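Local structure of esterase (Uncultured bacterium, 5EGN) at residues N238-G241 with E247-S250; L114-G119 with F243-R248; T217-N222 with L234-D239; P205-A210 with N253-G258. The protein hydrolyses carboxylic esters and acts as a lactonase that degrades N-acyl homoserine lactones, the signal molecules of bacterial quorum sensing. The protein carries 2 engineered substitutions. All coordinates share one frame; numbering follows the deposited sequence.

Contact 1: residues N238-G241 with E247-S250. Engineered in segment 238-241: Asn-238 (natural residue Lys).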
loop_
_atom_site.group_PDB
_atom_site.type_symbol
_atom_site.label_atom_id
_atom_site.label_comp_id
_atom_site.label_asym_id
_atom_site.label_seq_id
_atom_site.Cartn_x
_atom_site.Cartn_y
_atom_site.Cartn_z
ATOM N N ASN A 238 16.370 -16.530 -7.121
ATOM C CA ASN A 238 16.631 -17.373 -5.954
ATOM C C ASN A 238 15.957 -16.845 -4.686
ATOM O O ASN A 238 15.958 -15.636 -4.442
ATOM C CB ASN A 238 18.140 -17.485 -5.715
ATOM C CG ASN A 238 18.647 -18.919 -5.776
ATOM O OD1 ASN A 238 18.673 -19.531 -6.841
ATOM N ND2 ASN A 238 19.088 -19.447 -4.639
ATOM N N ASP A 239 15.411 -17.766 -3.883
ATOM C CA ASP A 239 14.804 -17.466 -2.573
ATOM C C ASP A 239 13.545 -16.593 -2.673
ATOM O O ASP A 239 13.241 -15.827 -1.756
ATOM C CB ASP A 239 15.820 -16.769 -1.648
ATOM C CG ASP A 239 16.822 -17.724 -1.029
ATOM O OD1 ASP A 239 16.385 -18.719 -0.413
ATOM O OD2 ASP A 239 18.039 -17.464 -1.138
ATOM N N VAL A 240 12.801 -16.713 -3.770
ATOM C CA VAL A 240 11.577 -15.917 -3.962
ATOM C C VAL A 240 10.431 -16.791 -4.465
ATOM O O VAL A 240 10.677 -17.775 -5.174
ATOM C CB VAL A 240 11.819 -14.760 -4.953
ATOM C CG1 VAL A 240 10.551 -13.953 -5.184
ATOM C CG2 VAL A 240 12.917 -13.866 -4.420
ATOM N N GLY A 241 9.197 -16.468 -4.071
ATOM C CA GLY A 241 8.032 -17.181 -4.563
ATOM C C GLY A 241 7.245 -16.369 -5.582
ATOM O O GLY A 241 7.760 -16.036 -6.649
ATOM N N GLU A 247 8.750 -9.624 -1.533
ATOM C CA GLU A 247 9.735 -10.470 -0.866
ATOM C C GLU A 247 11.121 -9.825 -0.864
ATOM O O GLU A 247 11.810 -9.821 0.157
ATOM C CB GLU A 247 9.784 -11.850 -1.528
ATOM C CG GLU A 247 8.494 -12.649 -1.351
ATOM C CD GLU A 247 8.581 -14.042 -1.941
ATOM O OE1 GLU A 247 7.774 -14.356 -2.843
ATOM O OE2 GLU A 247 9.445 -14.827 -1.496
ATOM N N ARG A 248 11.529 -9.290 -2.010
ATOM C CA ARG A 248 12.781 -8.542 -2.106
ATOM C C ARG A 248 12.571 -7.280 -2.941
ATOM O O ARG A 248 13.059 -7.193 -4.067
ATOM C CB ARG A 248 13.892 -9.403 -2.718
ATOM C CG ARG A 248 14.116 -10.734 -2.015
ATOM C CD ARG A 248 15.375 -11.430 -2.508
ATOM N NE ARG A 248 16.583 -10.723 -2.094
ATOM C CZ ARG A 248 17.160 -10.867 -0.905
ATOM N NH1 ARG A 248 16.637 -11.691 -0.007
ATOM N NH2 ARG A 248 18.258 -10.185 -0.612
ATOM N N PRO A 249 11.846 -6.296 -2.383
ATOM C CA PRO A 249 11.367 -5.106 -3.100
ATOM C C PRO A 249 12.450 -4.297 -3.817
ATOM O O PRO A 249 12.263 -3.951 -4.983
ATOM C CB PRO A 249 10.727 -4.269 -1.989
ATOM C CG PRO A 249 10.336 -5.259 -0.952
ATOM C CD PRO A 249 11.431 -6.280 -0.969
ATOM N N SER A 250 13.551 -3.996 -3.135
ATOM C CA SER A 250 14.612 -3.177 -3.721
ATOM C C SER A 250 15.260 -3.842 -4.935
ATOM O O SER A 250 15.581 -3.176 -5.921
ATOM C CB SER A 250 15.678 -2.856 -2.672
ATOM O OG SER A 250 15.214 -1.883 -1.754
HETATM O O HOH W 1 14.473 -13.536 -0.106
#
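With CG beside the backbone N (chi1 -66°) and the chain extended beyond it (chi2 -177°), Glu-247 sends its carboxylate across to the backbone of Gly-241. This is how the loop after strand 233-237 is tied down in this alpha/beta hydrolase, the loop that in this fold commonly carries the catalytic histidine. The single N-H of Gly-241 is shared by both carboxylate oxygens, from Gly-241 N to Glu-247 OE1 at 2.8 Å and to Glu-247 OE2 at 3.1 Å. It enters on the syn side, a little over 20° out of the carboxylate plane. OE2 takes three hydrogen bonds, from Gly-241 N and the hydroxyls of Ser-151 and Ser-154. Val-240 packs alongside, its CG1 3.7 Å from Glu-247 OE1 and its CG2 4.0 Å from Arg-248 CD. With an alanine at Glu-247, the N-H of Gly-241 and the hydroxyls of Ser-151 and Ser-154 would probably lose a shared acceptor, and the loop would be freer to move. Arg-248, whose NE pairs with Glu-251, bends at chi3, and its NH1 gives a hydrogen bond of 2.8 Å to water 1 in the guanidinium plane; that water donates in turn to Asp-239 O, 3.1 Å away.

Contact 2: residues L114-G119 with F243-R248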
loop_
_atom_site.group_PDB
_atom_site.type_symbol
_atom_site.label_atom_id
_atom_site.label_comp_id
_atom_site.label_asym_id
_atom_site.label_seq_id
_atom_site.Cartn_x
_atom_site.Cartn_y
_atom_site.Cartn_z
ATOM N N LEU A 114 7.179 -6.169 -18.207
ATOM C CA LEU A 114 7.809 -6.970 -17.167
ATOM C C LEU A 114 6.760 -7.938 -16.632
ATOM O O LEU A 114 5.854 -7.545 -15.901
ATOM C CB LEU A 114 8.381 -6.100 -16.041
ATOM C CG LEU A 114 9.402 -6.782 -15.113
ATOM C CD1 LEU A 114 10.309 -5.760 -14.450
ATOM C CD2 LEU A 114 8.735 -7.648 -14.051
ATOM N N ILE A 115 6.886 -9.204 -17.015
ATOM C CA ILE A 115 5.969 -10.242 -16.564
ATOM C C ILE A 115 6.509 -10.917 -15.309
ATOM O O ILE A 115 7.528 -11.606 -15.361
ATOM C CB ILE A 115 5.741 -11.304 -17.654
ATOM C CG1 ILE A 115 5.447 -10.635 -18.993
ATOM C CG2 ILE A 115 4.589 -12.218 -17.275
ATOM C CD1 ILE A 115 4.093 -9.978 -19.040
ATOM N N LEU A 116 5.833 -10.716 -14.182
ATOM C CA LEU A 116 6.269 -11.313 -12.924
ATOM C C LEU A 116 5.375 -12.466 -12.489
ATOM O O LEU A 116 4.193 -12.270 -12.204
ATOM C CB LEU A 116 6.315 -10.267 -11.811
ATOM C CG LEU A 116 6.770 -10.837 -10.464
ATOM C CD1 LEU A 116 8.267 -11.093 -10.475
ATOM C CD2 LEU A 116 6.381 -9.926 -9.312
ATOM N N SER A 117 5.958 -13.661 -12.438
ATOM C CA SER A 117 5.291 -14.854 -11.921
ATOM C C SER A 117 3.934 -15.106 -12.571
ATOM O O SER A 117 2.907 -15.105 -11.895
ATOM C CB SER A 117 5.124 -14.748 -10.404
ATOM O OG SER A 117 6.370 -14.529 -9.766
ATOM N N SER A 118 3.931 -15.326 -13.881
ATOM C CA SER A 118 2.685 -15.566 -14.598
ATOM C C SER A 118 2.790 -16.781 -15.511
ATOM O O SER A 118 3.789 -17.501 -15.496
ATOM C CB SER A 118 2.290 -14.333 -15.410
ATOM O OG SER A 118 0.959 -14.442 -15.883
ATOM N N GLY A 119 1.747 -17.000 -16.307
ATOM C CA GLY A 119 1.689 -18.135 -17.209
ATOM C C GLY A 119 0.422 -18.112 -18.041
ATOM O O GLY A 119 -0.357 -17.160 -17.974
ATOM N N PHE A 243 5.723 -13.325 -5.091
ATOM C CA PHE A 243 5.685 -11.881 -4.896
ATOM C C PHE A 243 7.069 -11.262 -4.730
ATOM O O PHE A 243 7.426 -10.806 -3.646
ATOM C CB PHE A 243 4.815 -11.548 -3.684
ATOM C CG PHE A 243 3.516 -12.301 -3.650
ATOM C CD1 PHE A 243 2.433 -11.880 -4.404
ATOM C CD2 PHE A 243 3.379 -13.436 -2.866
ATOM C CE1 PHE A 243 1.238 -12.574 -4.374
ATOM C CE2 PHE A 243 2.188 -14.133 -2.832
ATOM C CZ PHE A 243 1.116 -13.703 -3.588
ATOM N N TYR A 244 7.832 -11.235 -5.818
ATOM C CA TYR A 244 9.168 -10.647 -5.826
ATOM C C TYR A 244 9.151 -9.185 -5.376
ATOM O O TYR A 244 10.078 -8.722 -4.712
ATOM C CB TYR A 244 9.779 -10.758 -7.227
ATOM C CG TYR A 244 11.263 -10.467 -7.304
ATOM C CD1 TYR A 244 12.068 -10.523 -6.174
ATOM C CD2 TYR A 244 11.859 -10.133 -8.514
ATOM C CE1 TYR A 244 13.423 -10.256 -6.247
ATOM C CE2 TYR A 244 13.210 -9.864 -8.596
ATOM C CZ TYR A 244 13.988 -9.927 -7.462
ATOM O OH TYR A 244 15.336 -9.661 -7.543
ATOM N N GLN A 245 8.090 -8.464 -5.728
ATOM C CA GLN A 245 8.009 -7.041 -5.418
ATOM C C GLN A 245 7.809 -6.796 -3.924
ATOM O O GLN A 245 8.017 -5.685 -3.438
ATOM C CB GLN A 245 6.880 -6.374 -6.214
ATOM C CG GLN A 245 5.481 -6.615 -5.671
ATOM C CD GLN A 245 4.847 -7.879 -6.214
ATOM O OE1 GLN A 245 5.417 -8.963 -6.119
ATOM N NE2 GLN A 245 3.662 -7.741 -6.796
ATOM N N LEU A 246 7.415 -7.837 -3.197
ATOM C CA LEU A 246 7.237 -7.734 -1.751
ATOM C C LEU A 246 8.315 -8.495 -0.983
ATOM O O LEU A 246 8.739 -8.068 0.091
ATOM C CB LEU A 246 5.855 -8.246 -1.340
ATOM C CG LEU A 246 4.686 -7.274 -1.493
ATOM C CD1 LEU A 246 3.413 -7.891 -0.936
ATOM C CD2 LEU A 246 4.995 -5.957 -0.801
ATOM N N GLU A 247 8.750 -9.624 -1.533
ATOM C CA GLU A 247 9.735 -10.470 -0.866
ATOM C C GLU A 247 11.121 -9.825 -0.864
ATOM O O GLU A 247 11.810 -9.821 0.157
ATOM C CB GLU A 247 9.784 -11.850 -1.528
ATOM C CG GLU A 247 8.494 -12.649 -1.351
ATOM C CD GLU A 247 8.581 -14.042 -1.941
ATOM O OE1 GLU A 247 7.774 -14.356 -2.843
ATOM O OE2 GLU A 247 9.445 -14.827 -1.496
ATOM N N ARG A 248 11.529 -9.290 -2.010
ATOM C CA ARG A 248 12.781 -8.542 -2.106
ATOM C C ARG A 248 12.571 -7.280 -2.941
ATOM O O ARG A 248 13.059 -7.193 -4.067
ATOM C CB ARG A 248 13.892 -9.403 -2.718
ATOM C CG ARG A 248 14.116 -10.734 -2.015
ATOM C CD ARG A 248 15.375 -11.430 -2.508
ATOM N NE ARG A 248 16.583 -10.723 -2.094
ATOM C CZ ARG A 248 17.160 -10.867 -0.905
ATOM N NH1 ARG A 248 16.637 -11.691 -0.007
ATOM N NH2 ARG A 248 18.258 -10.185 -0.612
HETATM O O HOH W 2 7.920 -13.834 -7.643
#
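Phe-243 O is gripped twice, by Leu-246 N at 3.0 Å and by Glu-247 N at 2.8 Å, and the short helix 244-247 so begun presents Tyr-244 and Gln-245 to Leu-116 at the end of strand 110-116. Leu-116 straddles the two with its methyl branches. CD1 comes within 3.6 Å of Tyr-244 CB, near the plane of the ring and at its edge, the two side chains crossing at about a right angle. CD2 lies 3.5 Å from Gln-245 OE1. Gln-245 gets there because its CG stands between the backbone N and the carbonyl carbon (chi1 78°) and the chain then bends at chi2. The other end of that amide donates from NE2 to Asn-92 OD1, while Asn-92 ND2 bonds to Leu-116 O; one asparagine, itself part of the probable nucleophile elbow, thus bonds to both partners. Water 2, 2.7 Å from Ser-117 OG, adds only a weak polar link, accepting from Tyr-244 N. Phe-252 of helix 249-257 also packs on Leu-116, Val-209 of strand 206-211 touches both Leu-116 and Tyr-244, and Met-165 of helix 159-168 lies against Phe-243.

Contact 3: residues T217-N222 with L234-D239. Engineered in segment 234-239: Asn-238 (natural residue Lys).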
loop_
_atom_site.group_PDB
_atom_site.type_symbol
_atom_site.label_atom_id
_atom_site.label_comp_id
_atom_site.label_asym_id
_atom_site.label_seq_id
_atom_site.Cartn_x
_atom_site.Cartn_y
_atom_site.Cartn_z
ATOM N N THR A 217 2.828 -20.334 -9.475
ATOM C CA THR A 217 3.276 -20.224 -10.855
ATOM C C THR A 217 4.683 -20.826 -10.931
ATOM O O THR A 217 5.664 -20.227 -10.462
ATOM C CB THR A 217 3.250 -18.758 -11.355
ATOM O OG1 THR A 217 1.961 -18.479 -11.915
ATOM C CG2 THR A 217 4.298 -18.513 -12.432
ATOM N N THR A 218 4.771 -22.034 -11.484
ATOM C CA THR A 218 6.024 -22.775 -11.495
ATOM C C THR A 218 7.033 -22.152 -12.451
ATOM O O THR A 218 6.672 -21.362 -13.323
ATOM C CB THR A 218 5.804 -24.252 -11.873
ATOM O OG1 THR A 218 5.379 -24.361 -13.237
ATOM C CG2 THR A 218 4.762 -24.903 -10.967
ATOM N N VAL A 219 8.301 -22.503 -12.271
ATOM C CA VAL A 219 9.359 -21.988 -13.127
ATOM C C VAL A 219 9.082 -22.392 -14.571
ATOM O O VAL A 219 9.305 -21.612 -15.495
ATOM C CB VAL A 219 10.745 -22.492 -12.678
ATOM C CG1 VAL A 219 11.814 -22.118 -13.695
ATOM C CG2 VAL A 219 11.088 -21.918 -11.318
ATOM N N ALA A 220 8.567 -23.604 -14.750
ATOM C CA ALA A 220 8.195 -24.098 -16.070
ATOM C C ALA A 220 7.131 -23.214 -16.723
ATOM O O ALA A 220 7.187 -22.948 -17.927
ATOM C CB ALA A 220 7.705 -25.535 -15.974
ATOM N N ASN A 221 6.173 -22.753 -15.924
ATOM C CA ASN A 221 5.098 -21.900 -16.425
ATOM C C ASN A 221 5.617 -20.578 -16.991
ATOM O O ASN A 221 5.179 -20.141 -18.054
ATOM C CB ASN A 221 4.072 -21.623 -15.322
ATOM C CG ASN A 221 3.329 -22.873 -14.887
ATOM O OD1 ASN A 221 3.149 -23.118 -13.695
ATOM N ND2 ASN A 221 2.898 -23.674 -15.855
ATOM N N ASN A 222 6.545 -19.942 -16.283
ATOM C CA ASN A 222 7.168 -18.720 -16.785
ATOM C C ASN A 222 8.081 -19.011 -17.968
ATOM O O ASN A 222 8.217 -18.192 -18.876
ATOM C CB ASN A 222 7.966 -18.015 -15.688
ATOM C CG ASN A 222 7.120 -17.655 -14.490
ATOM O OD1 ASN A 222 6.386 -16.666 -14.503
ATOM N ND2 ASN A 222 7.231 -18.449 -13.437
ATOM N N LEU A 234 14.407 -14.270 -19.471
ATOM C CA LEU A 234 13.889 -14.844 -18.238
ATOM C C LEU A 234 14.899 -14.714 -17.108
ATOM O O LEU A 234 16.086 -14.987 -17.286
ATOM C CB LEU A 234 13.517 -16.313 -18.438
ATOM C CG LEU A 234 13.000 -17.035 -17.193
ATOM C CD1 LEU A 234 11.673 -16.452 -16.731
ATOM C CD2 LEU A 234 12.869 -18.518 -17.459
ATOM N N ARG A 235 14.419 -14.285 -15.947
ATOM C CA ARG A 235 15.239 -14.229 -14.746
ATOM C C ARG A 235 14.586 -15.073 -13.659
ATOM O O ARG A 235 13.548 -14.702 -13.116
ATOM C CB ARG A 235 15.419 -12.787 -14.265
ATOM C CG ARG A 235 16.167 -11.882 -15.238
ATOM C CD ARG A 235 17.622 -11.678 -14.831
ATOM N NE ARG A 235 18.350 -10.863 -15.803
ATOM C CZ ARG A 235 19.255 -9.943 -15.484
ATOM N NH1 ARG A 235 19.548 -9.712 -14.212
ATOM N NH2 ARG A 235 19.867 -9.250 -16.437
ATOM N N VAL A 236 15.188 -16.218 -13.357
ATOM C CA VAL A 236 14.711 -17.063 -12.269
ATOM C C VAL A 236 15.330 -16.592 -10.959
ATOM O O VAL A 236 16.543 -16.681 -10.776
ATOM C CB VAL A 236 15.055 -18.541 -12.506
ATOM C CG1 VAL A 236 14.574 -19.386 -11.343
ATOM C CG2 VAL A 236 14.444 -19.028 -13.817
ATOM N N ILE A 237 14.505 -16.092 -10.045
ATOM C CA ILE A 237 15.032 -15.447 -8.849
ATOM C C ILE A 237 15.159 -16.411 -7.667
ATOM O O ILE A 237 14.175 -17.035 -7.265
ATOM C CB ILE A 237 14.152 -14.253 -8.429
ATOM C CG1 ILE A 237 13.919 -13.328 -9.619
ATOM C CG2 ILE A 237 14.821 -13.481 -7.320
ATOM C CD1 ILE A 237 15.190 -12.754 -10.209
ATOM N N ASN A 238 16.370 -16.530 -7.121
ATOM C CA ASN A 238 16.631 -17.373 -5.954
ATOM C C ASN A 238 15.957 -16.845 -4.686
ATOM O O ASN A 238 15.958 -15.636 -4.442
ATOM C CB ASN A 238 18.140 -17.485 -5.715
ATOM C CG ASN A 238 18.647 -18.919 -5.776
ATOM O OD1 ASN A 238 18.673 -19.531 -6.841
ATOM N ND2 ASN A 238 19.088 -19.447 -4.639
ATOM N N ASP A 239 15.411 -17.766 -3.883
ATOM C CA ASP A 239 14.804 -17.466 -2.573
ATOM C C ASP A 239 13.545 -16.593 -2.673
ATOM O O ASP A 239 13.241 -15.827 -1.756
ATOM C CB ASP A 239 15.820 -16.769 -1.648
ATOM C CG ASP A 239 16.822 -17.724 -1.029
ATOM O OD1 ASP A 239 16.385 -18.719 -0.413
ATOM O OD2 ASP A 239 18.039 -17.464 -1.138
#
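Buried Asn-222, with Leu-234 against it, forms the more enclosed half of this contact, Val-219 and Val-236 the half nearer the surface. On the inner side CG of Leu-234 stands anti to its own backbone N (chi1 178°), which carries CD1 toward the helix, 4.2 Å from Asn-222 CB. The aliphatic root of the asparagine thus serves the apolar contact, while its amide is turned to other work: Asn-222 OD1 accepts from Ser-118 N, so this buried oxygen is satisfied beyond the two segments. The outer pair lies just as close, but more of it is left open to solvent. There Val-219 CG1 meets Val-236 CG2 at 4.1 Å, one methyl against one methyl, with the side chains at about a right angle, and Val-236 lies largely at the surface.

The helix bearing Val-219 and Asn-222 starts with a capping box. Thr-218 OG1 accepts from Asn-221 N at 3.2 Å, and Asn-221 OD1 takes Thr-218 N at 2.9 Å. The same OD1 also receives the Thr-218 hydroxyl, which approaches from above the carbonyl plane.

Strand 206-211, helix 219-228 and strand 233-237 make a beta-alpha-beta crossover. Strand 233-237 is the outermost on its side of the sheet within the chain, Leu-234 reaches inward to Val-208 of strand 206-211, and Gln-223 and Ala-226 of helix 219-228 also touch Leu-234.

Contact 4: residues P205-A210 with N253-G258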
loop_
_atom_site.group_PDB
_atom_site.type_symbol
_atom_site.label_atom_id
_atom_site.label_comp_id
_atom_site.label_asym_id
_atom_site.label_seq_id
_atom_site.Cartn_x
_atom_site.Cartn_y
_atom_site.Cartn_z
ATOM N N PRO A 205 9.412 -5.812 -26.366
ATOM C CA PRO A 205 10.434 -6.155 -25.371
ATOM C C PRO A 205 9.821 -6.703 -24.085
ATOM O O PRO A 205 9.069 -6.002 -23.412
ATOM C CB PRO A 205 11.134 -4.820 -25.117
ATOM C CG PRO A 205 10.953 -4.061 -26.376
ATOM C CD PRO A 205 9.593 -4.444 -26.886
ATOM N N THR A 206 10.148 -7.948 -23.753
ATOM C CA THR A 206 9.528 -8.616 -22.617
ATOM C C THR A 206 10.554 -9.219 -21.664
ATOM O O THR A 206 11.410 -10.003 -22.070
ATOM C CB THR A 206 8.570 -9.729 -23.084
ATOM O OG1 THR A 206 7.515 -9.159 -23.868
ATOM C CG2 THR A 206 7.972 -10.454 -21.892
ATOM N N LEU A 207 10.458 -8.836 -20.395
ATOM C CA LEU A 207 11.271 -9.435 -19.345
ATOM C C LEU A 207 10.391 -10.275 -18.429
ATOM O O LEU A 207 9.584 -9.741 -17.670
ATOM C CB LEU A 207 12.001 -8.356 -18.541
ATOM C CG LEU A 207 12.807 -8.833 -17.330
ATOM C CD1 LEU A 207 13.838 -9.871 -17.738
ATOM C CD2 LEU A 207 13.476 -7.658 -16.635
ATOM N N VAL A 208 10.542 -11.592 -18.509
ATOM C CA VAL A 208 9.778 -12.497 -17.659
ATOM C C VAL A 208 10.575 -12.822 -16.403
ATOM O O VAL A 208 11.732 -13.232 -16.482
ATOM C CB VAL A 208 9.411 -13.799 -18.395
ATOM C CG1 VAL A 208 8.530 -14.674 -17.520
ATOM C CG2 VAL A 208 8.708 -13.484 -19.704
ATOM N N VAL A 209 9.956 -12.627 -15.243
ATOM C CA VAL A 209 10.641 -12.827 -13.971
ATOM C C VAL A 209 9.933 -13.876 -13.122
ATOM O O VAL A 209 8.738 -13.767 -12.851
ATOM C CB VAL A 209 10.741 -11.514 -13.178
ATOM C CG1 VAL A 209 11.583 -11.712 -11.929
ATOM C CG2 VAL A 209 11.326 -10.418 -14.052
ATOM N N ALA A 210 10.684 -14.889 -12.702
ATOM C CA ALA A 210 10.115 -16.006 -11.962
ATOM C C ALA A 210 10.859 -16.267 -10.658
ATOM O O ALA A 210 12.084 -16.167 -10.599
ATOM C CB ALA A 210 10.124 -17.255 -12.820
ATOM N N ASN A 253 13.061 -3.587 -7.750
ATOM C CA ASN A 253 13.169 -2.202 -8.199
ATOM C C ASN A 253 14.375 -1.979 -9.102
ATOM O O ASN A 253 14.308 -1.205 -10.055
ATOM C CB ASN A 253 13.243 -1.257 -6.998
ATOM C CG ASN A 253 11.891 -1.023 -6.351
ATOM O OD1 ASN A 253 10.937 -1.758 -6.597
ATOM N ND2 ASN A 253 11.805 0.010 -5.523
ATOM N N GLU A 254 15.477 -2.658 -8.797
ATOM C CA GLU A 254 16.673 -2.583 -9.630
ATOM C C GLU A 254 16.457 -3.283 -10.965
ATOM O O GLU A 254 16.896 -2.803 -12.012
ATOM C CB GLU A 254 17.870 -3.196 -8.907
ATOM C CG GLU A 254 18.260 -2.466 -7.638
ATOM C CD GLU A 254 19.296 -3.223 -6.837
ATOM O OE1 GLU A 254 20.192 -3.835 -7.455
ATOM O OE2 GLU A 254 19.208 -3.215 -5.590
ATOM N N LEU A 255 15.779 -4.425 -10.917
ATOM C CA LEU A 255 15.475 -5.187 -12.121
ATOM C C LEU A 255 14.579 -4.386 -13.063
ATOM O O LEU A 255 14.791 -4.375 -14.276
ATOM C CB LEU A 255 14.811 -6.513 -11.754
ATOM C CG LEU A 255 14.726 -7.584 -12.840
ATOM C CD1 LEU A 255 16.110 -7.928 -13.362
ATOM C CD2 LEU A 255 14.046 -8.820 -12.287
ATOM N N LEU A 256 13.584 -3.712 -12.494
ATOM C CA LEU A 256 12.664 -2.890 -13.275
ATOM C C LEU A 256 13.357 -1.617 -13.747
ATOM O O LEU A 256 13.037 -1.079 -14.807
ATOM C CB LEU A 256 11.416 -2.549 -12.455
ATOM C CG LEU A 256 10.340 -1.680 -13.112
ATOM C CD1 LEU A 256 9.979 -2.191 -14.497
ATOM C CD2 LEU A 256 9.100 -1.615 -12.231
ATOM N N ARG A 257 14.316 -1.148 -12.957
ATOM C CA ARG A 257 15.142 -0.011 -13.343
ATOM C C ARG A 257 15.997 -0.361 -14.553
ATOM O O ARG A 257 16.453 0.522 -15.280
ATOM C CB ARG A 257 16.034 0.431 -12.183
ATOM C CG ARG A 257 15.496 1.609 -11.387
ATOM C CD ARG A 257 16.389 1.919 -10.195
ATOM N NE ARG A 257 15.953 1.226 -8.986
ATOM C CZ ARG A 257 16.731 1.004 -7.931
ATOM N NH1 ARG A 257 17.993 1.408 -7.942
ATOM N NH2 ARG A 257 16.252 0.368 -6.870
ATOM N N GLY A 258 16.214 -1.656 -14.759
ATOM C CA GLY A 258 17.002 -2.138 -15.879
ATOM C C GLY A 258 16.281 -1.993 -17.204
ATOM O O GLY A 258 16.908 -1.920 -18.260
#
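Leu-255 points from its helix toward strand 206-211 and meets two residues there in different ways. Toward Val-209 the approach is tip to tip: Leu-255 CD2 comes to the fork of the valine, 3.6 Å from Val-209 CG2 and 3.8 Å from Val-209 CG1, so that one methyl touches both. Against Leu-207 it lies aslant, and the touch falls farther back along the chain, where Leu-207 CD2 is 4.0 Å from Leu-255 CG. CG of Leu-255 stands anti to the backbone N (chi1 -166°), and this aims the side chain at the strand, across 9.2 Å between the CA atoms of Val-209 and Leu-255.

Leu-207 and Val-209 share one face of the strand because they are two residues apart. Val-208, between them, looks to the other face and packs on Asn-222 and Ala-226 of helix 219-228. This is the three-layered alpha/beta/alpha build of the alpha/beta hydrolase fold, with the central sheet covered by helices on both faces.

Everything that meets here is apolar, and the buried surface is modest at 120 Å². Leu-255 supplies half of it, 60 Å², against 35 Å² from Leu-207 and 25 Å² from Val-209. Tyr-244 of the preceding helix touches both Leu-255 and Val-209.

Overall arrangement
Contact 2 lies in the middle of the group, its centre 8 Å from that of contact 1 and 9 Å from those of contacts 3 and 4. Glu-247 and Arg-248 belong to both contacts 1 and 2, while helix 249-257 serves contacts 1 and 4. Contacts 2, 3 and 4 are joined through the sheet, whose neighbouring strands 110-116, 206-211 and 233-237 they use. Contact 3 approaches the opposite face from contact 4 and also packs against contact 2, with Ser-118 O 3.3 Å from Thr-217 CG2. Ser-118 OG bonds to the backbone O of Ser-93, which places this junction beside the probable nucleophile elbow.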